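Local structure of neuraminidase (Influenza A virus, 4GDI) at residues N315-R320 with E342-T347; F28-E33 with G85-L90. The protein is classed with sialidases that remove terminal sialic acid from glycoconjugates, but is neuraminidase-like, with a diverged putative active site. All coordinates share one frame; numbering follows the deposited sequence.

Interactions 1 and 2 lie on the same side of the chain's centre, with their own centres about 14 Å apart, and they touch directly. Asp-345 CB packs 3.5 Å from Trp-30 O, and Thr-347 CB lies 3.6 Å from Pro-32 O, so residues 342-347 abut the 28-33 loop. Both contacts also border strand 352-362 and the tetramer interface: Glu-76 of the second subunit forms a salt bridge with Lys-316 of interaction 1 and packs on Pro-29 of interaction 2. The side chain of Arg-320 in interaction 1 is about 9 Å from that of Asp-245, a calcium ligand, and about 13 Å from the ion. Interaction 2 is remote from the annotated sites.

Interaction 1. Residues N315-R320 with E342-T347; sequences NKRTGR and EIEDQT. With NO3 (nitrate ion), chain B.
Strand 317-320 runs antiparallel, though strongly splayed, to strand 342-346 (short-segment axes 4.6 Å and N-to-C directions 131° apart); Thr-318 and Ile-343 form a non-hydrogen-bonded pair, flanked by Glu-344 N to Arg-317 O and Gly-319 N to Glu-342 O. Glu-342 OE1 takes the Arg-320 N-H (2.9 Å) from above the carboxylate plane, and Glu-342 OE2 forms a salt bridge with Arg-320 NH1, also 2.9 Å. OE2 lies near the guanidinium plane, although the two flat groups are turned 67° apart. A bend at chi3 (49°) places Arg-320 NE to donate at 2.9 Å to O1 of a nitrate probably from the crystallisation liquor, and NH2 reaches Ala-44 O. Glu-344 OE1 meets Arg-317 NE obliquely (3.0 Å), a salt bridge whose hydrogen bond is weak, while Glu-344 OE2 lies 3.5 Å from Gly-319 CA. On the other side of the strands, the Lys-316 side chain crosses that of Ile-343 at about a right angle, CD 3.8 Å from CG2. Lys-316 NZ has a long salt bridge to Asp-345 OD1, with a water between, and a stronger partner in Glu-76 of the second subunit. This pairing belongs to a four-stranded antiparallel propeller blade, where N-terminal strand 20-25 joins three C-terminal strands and closes the ring.

Interaction 2. Residues F28-E33 with G85-L90; sequences FPWGPE and GSASTL
Phe-28 reaches the 85-90 backbone with its ring, and Ala-87 returns the contact by setting its methyl over that ring. At the base, Phe-28 CB rests over one face of the Trp-30 indole, 3.4 Å above its plane and toward the rim. CG stands anti to the carbonyl carbon (chi1 -73°), and from there CD1 comes within 4.2 Å of Ala-87 CA. Farther out, CE1 is 3.5 Å from Ala-87 N, whereas CE2 keeps a looser 4.0 Å from that same atom. The tip is tightest: CZ approaches Ala-87 N to 3.2 Å, and Gly-85 O lies at the ring edge, in plane, 3.6 Å from CZ. A CH-pi contact is supported by Ala-87 CB standing 4.1 Å from the ring centroid and only 5° off the normal. The same methyl lies at the edge of the Trp-30 ring, near CZ2. The inverse gamma turn centred on Pro-29 separates the two aromatic residues along the chain. No helix takes part: the loop from strand 20-25 to strand 39-42 meets the loop from strand 78-83 to strand 94-98, with Glu-355 of strand 352-362 touching both aromatics and Tyr-80 of the second subunit packing on Phe-28.

Interaction 1. Residues N315-R320 with E342-T347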
loop_
_atom_site.group_PDB
_atom_site.type_symbol
_atom_site.label_atom_id
_atom_site.label_comp_id
_atom_site.label_asym_id
_atom_site.label_seq_id
_atom_site.Cartn_x
_atom_site.Cartn_y
_atom_site.Cartn_z
ATOM N N ASN A 315 32.529 15.518 -7.738
ATOM C CA ASN A 315 32.813 15.795 -6.340
ATOM C C ASN A 315 31.981 14.986 -5.341
ATOM O O ASN A 315 32.420 14.775 -4.216
ATOM C CB ASN A 315 32.631 17.290 -6.073
ATOM C CG ASN A 315 33.652 18.135 -6.812
ATOM O OD1 ASN A 315 34.858 17.885 -6.729
ATOM N ND2 ASN A 315 33.175 19.123 -7.558
ATOM N N LYS A 316 30.794 14.535 -5.737
ATOM C CA LYS A 316 29.948 13.768 -4.817
ATOM C C LYS A 316 30.730 12.582 -4.287
ATOM O O LYS A 316 31.484 11.951 -5.024
ATOM C CB LYS A 316 28.668 13.277 -5.503
ATOM C CG LYS A 316 27.393 13.877 -4.937
ATOM C CD LYS A 316 26.156 13.381 -5.687
ATOM C CE LYS A 316 24.896 14.127 -5.257
ATOM N NZ LYS A 316 24.875 14.418 -3.785
ATOM N N ARG A 317 30.565 12.281 -3.004
ATOM C CA ARG A 317 31.240 11.130 -2.420
ATOM C C ARG A 317 30.519 9.854 -2.844
ATOM O O ARG A 317 29.281 9.783 -2.789
ATOM C CB ARG A 317 31.270 11.227 -0.904
ATOM C CG ARG A 317 32.083 10.140 -0.246
ATOM C CD ARG A 317 32.172 10.361 1.255
ATOM N NE ARG A 317 32.760 9.219 1.953
ATOM C CZ ARG A 317 34.034 9.127 2.322
ATOM N NH1 ARG A 317 34.889 10.113 2.073
ATOM N NH2 ARG A 317 34.456 8.040 2.949
ATOM N N THR A 318 31.283 8.864 -3.293
ATOM C CA THR A 318 30.675 7.633 -3.814
ATOM C C THR A 318 31.202 6.438 -3.041
ATOM O O THR A 318 32.282 6.514 -2.454
ATOM C CB THR A 318 30.936 7.477 -5.328
ATOM O OG1 THR A 318 32.337 7.598 -5.580
ATOM C CG2 THR A 318 30.204 8.566 -6.114
ATOM N N GLY A 319 30.428 5.350 -2.995
ATOM C CA GLY A 319 30.884 4.143 -2.335
ATOM C C GLY A 319 30.849 2.897 -3.218
ATOM O O GLY A 319 31.368 2.889 -4.333
ATOM N N ARG A 320 30.235 1.841 -2.692
ATOM C CA ARG A 320 30.112 0.549 -3.380
ATOM C C ARG A 320 29.364 0.696 -4.699
ATOM O O ARG A 320 28.520 1.588 -4.855
ATOM C CB ARG A 320 29.358 -0.452 -2.476
ATOM C CG ARG A 320 30.101 -0.811 -1.151
ATOM C CD ARG A 320 29.233 -1.562 -0.138
ATOM N NE ARG A 320 28.530 -2.706 -0.739
ATOM C CZ ARG A 320 27.257 -2.694 -1.127
ATOM N NH1 ARG A 320 26.508 -1.611 -0.962
ATOM N NH2 ARG A 320 26.722 -3.784 -1.671
ATOM N N GLU A 342 26.413 3.537 -4.560
ATOM C CA GLU A 342 26.200 4.251 -3.300
ATOM C C GLU A 342 26.651 5.689 -3.466
ATOM O O GLU A 342 27.786 5.956 -3.900
ATOM C CB GLU A 342 27.013 3.634 -2.160
ATOM C CG GLU A 342 26.429 2.352 -1.565
ATOM C CD GLU A 342 27.313 1.755 -0.484
ATOM O OE1 GLU A 342 28.510 2.122 -0.432
ATOM O OE2 GLU A 342 26.803 0.927 0.320
ATOM N N ILE A 343 25.745 6.602 -3.136
ATOM C CA ILE A 343 26.041 8.023 -3.040
ATOM C C ILE A 343 26.037 8.343 -1.544
ATOM O O ILE A 343 25.064 8.051 -0.845
ATOM C CB ILE A 343 24.957 8.849 -3.743
ATOM C CG1 ILE A 343 24.881 8.487 -5.234
ATOM C CG2 ILE A 343 25.196 10.357 -3.557
ATOM C CD1 ILE A 343 26.148 8.721 -5.998
ATOM N N GLU A 344 27.123 8.909 -1.031
ATOM C CA GLU A 344 27.210 9.152 0.414
ATOM C C GLU A 344 26.841 10.584 0.757
ATOM O O GLU A 344 27.286 11.513 0.101
ATOM C CB GLU A 344 28.604 8.803 0.943
ATOM C CG GLU A 344 28.686 7.372 1.479
ATOM C CD GLU A 344 29.851 6.577 0.925
ATOM O OE1 GLU A 344 30.924 7.168 0.687
ATOM O OE2 GLU A 344 29.693 5.350 0.736
ATOM N N ASP A 345 26.004 10.747 1.779
ATOM C CA ASP A 345 25.512 12.061 2.184
ATOM C C ASP A 345 25.802 12.291 3.672
ATOM O O ASP A 345 25.665 11.373 4.500
ATOM C CB ASP A 345 24.006 12.163 1.927
ATOM C CG ASP A 345 23.641 11.945 0.458
ATOM O OD1 ASP A 345 24.252 12.607 -0.411
ATOM O OD2 ASP A 345 22.743 11.113 0.181
ATOM N N GLN A 346 26.219 13.509 4.009
ATOM C CA GLN A 346 26.487 13.849 5.406
ATOM C C GLN A 346 25.192 14.283 6.087
ATOM O O GLN A 346 24.422 15.060 5.528
ATOM C CB GLN A 346 27.527 14.967 5.500
ATOM C CG GLN A 346 27.985 15.255 6.927
ATOM C CD GLN A 346 28.626 14.045 7.590
ATOM O OE1 GLN A 346 29.386 13.310 6.958
ATOM N NE2 GLN A 346 28.311 13.828 8.867
ATOM N N THR A 347 24.935 13.775 7.287
ATOM C CA THR A 347 23.742 14.202 8.013
ATOM C C THR A 347 24.138 14.949 9.281
ATOM O O THR A 347 25.258 14.828 9.760
ATOM C CB THR A 347 22.796 13.022 8.359
ATOM O OG1 THR A 347 23.296 12.306 9.496
ATOM C CG2 THR A 347 22.650 12.060 7.150
HETATM N N NO3 B . 31.854 -3.676 0.636
HETATM O O1 NO3 B . 30.860 -4.340 -0.096
HETATM O O2 NO3 B . 31.936 -3.860 2.028
HETATM O O3 NO3 B . 32.757 -2.834 -0.021
HETATM O O HOH W 1 22.145 13.214 -2.874
HETATM O O HOH W 2 28.413 13.151 -1.337
#

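Interaction 2. Residues F28-E33 with G85-L90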
loop_
_atom_site.group_PDB
_atom_site.type_symbol
_atom_site.label_atom_id
_atom_site.label_comp_id
_atom_site.label_asym_id
_atom_site.label_seq_id
_atom_site.Cartn_x
_atom_site.Cartn_y
_atom_site.Cartn_z
ATOM N N PHE A 28 17.572 9.101 -3.045
ATOM C CA PHE A 28 16.773 10.130 -2.406
ATOM C C PHE A 28 17.753 11.166 -1.831
ATOM O O PHE A 28 18.790 10.802 -1.275
ATOM C CB PHE A 28 15.835 9.507 -1.368
ATOM C CG PHE A 28 14.684 8.755 -1.993
ATOM C CD1 PHE A 28 14.819 7.421 -2.356
ATOM C CD2 PHE A 28 13.483 9.395 -2.259
ATOM C CE1 PHE A 28 13.764 6.732 -2.955
ATOM C CE2 PHE A 28 12.424 8.716 -2.864
ATOM C CZ PHE A 28 12.567 7.384 -3.209
ATOM N N PRO A 29 17.450 12.463 -2.022
ATOM C CA PRO A 29 18.404 13.549 -1.786
ATOM C C PRO A 29 18.479 13.985 -0.316
ATOM O O PRO A 29 18.454 15.184 -0.046
ATOM C CB PRO A 29 17.820 14.683 -2.633
ATOM C CG PRO A 29 16.350 14.480 -2.521
ATOM C CD PRO A 29 16.148 12.979 -2.491
ATOM N N TRP A 30 18.569 13.031 0.607
ATOM C CA TRP A 30 18.652 13.348 2.032
ATOM C C TRP A 30 19.970 14.038 2.402
ATOM O O TRP A 30 20.967 13.947 1.686
ATOM C CB TRP A 30 18.483 12.084 2.877
ATOM C CG TRP A 30 17.248 11.270 2.535
ATOM C CD1 TRP A 30 17.168 9.912 2.445
ATOM C CD2 TRP A 30 15.936 11.767 2.228
ATOM N NE1 TRP A 30 15.889 9.529 2.117
ATOM C CE2 TRP A 30 15.115 10.646 1.973
ATOM C CE3 TRP A 30 15.376 13.044 2.145
ATOM C CZ2 TRP A 30 13.770 10.765 1.641
ATOM C CZ3 TRP A 30 14.032 13.160 1.819
ATOM C CH2 TRP A 30 13.246 12.026 1.570
ATOM N N GLY A 31 19.963 14.730 3.537
ATOM C CA GLY A 31 21.148 15.405 4.024
ATOM C C GLY A 31 21.101 16.894 3.734
ATOM O O GLY A 31 20.820 17.289 2.600
ATOM N N PRO A 32 21.414 17.727 4.745
ATOM C CA PRO A 32 21.885 17.275 6.066
ATOM C C PRO A 32 20.785 16.722 6.962
ATOM O O PRO A 32 21.084 16.130 8.000
ATOM C CB PRO A 32 22.488 18.544 6.677
ATOM C CG PRO A 32 21.737 19.663 6.036
ATOM C CD PRO A 32 21.485 19.194 4.610
ATOM N N GLU A 33 19.530 16.896 6.568
ATOM C CA GLU A 33 18.428 16.310 7.325
ATOM C C GLU A 33 17.726 15.173 6.556
ATOM O O GLU A 33 17.779 15.105 5.334
ATOM C CB GLU A 33 17.427 17.398 7.724
ATOM C CG GLU A 33 17.990 18.384 8.737
ATOM C CD GLU A 33 16.976 19.416 9.198
ATOM O OE1 GLU A 33 16.098 19.793 8.394
ATOM O OE2 GLU A 33 17.064 19.852 10.369
ATOM N N GLY A 85 11.493 2.659 -6.485
ATOM C CA GLY A 85 10.944 4.007 -6.533
ATOM C C GLY A 85 10.476 4.611 -5.214
ATOM O O GLY A 85 10.061 5.780 -5.176
ATOM N N SER A 86 10.540 3.834 -4.134
ATOM C CA SER A 86 10.134 4.317 -2.815
ATOM C C SER A 86 11.319 4.463 -1.871
ATOM O O SER A 86 12.290 3.705 -1.940
ATOM C CB SER A 86 9.116 3.362 -2.181
ATOM O OG SER A 86 8.029 3.116 -3.056
ATOM N N ALA A 87 11.234 5.446 -0.993
ATOM C CA ALA A 87 12.116 5.520 0.161
ATOM C C ALA A 87 11.838 4.346 1.099
ATOM O O ALA A 87 10.708 3.854 1.193
ATOM C CB ALA A 87 11.907 6.834 0.896
ATOM N N SER A 88 12.878 3.905 1.793
ATOM C CA SER A 88 12.772 2.802 2.738
ATOM C C SER A 88 12.223 3.277 4.094
ATOM O O SER A 88 12.914 3.912 4.891
ATOM C CB SER A 88 14.130 2.117 2.893
ATOM O OG SER A 88 14.507 1.420 1.699
ATOM N N THR A 89 10.954 2.980 4.324
ATOM C CA THR A 89 10.292 3.316 5.572
ATOM C C THR A 89 9.566 2.086 6.086
ATOM O O THR A 89 9.476 1.079 5.394
ATOM C CB THR A 89 9.223 4.385 5.360
ATOM O OG1 THR A 89 8.106 3.783 4.685
ATOM C CG2 THR A 89 9.771 5.547 4.540
ATOM N N LEU A 90 9.005 2.198 7.285
ATOM C CA LEU A 90 8.283 1.100 7.909
ATOM C C LEU A 90 7.072 0.648 7.104
ATOM O O LEU A 90 6.635 -0.495 7.222
ATOM C CB LEU A 90 7.821 1.518 9.303
ATOM C CG LEU A 90 8.930 1.701 10.331
ATOM C CD1 LEU A 90 8.317 2.165 11.643
ATOM C CD2 LEU A 90 9.719 0.397 10.509
#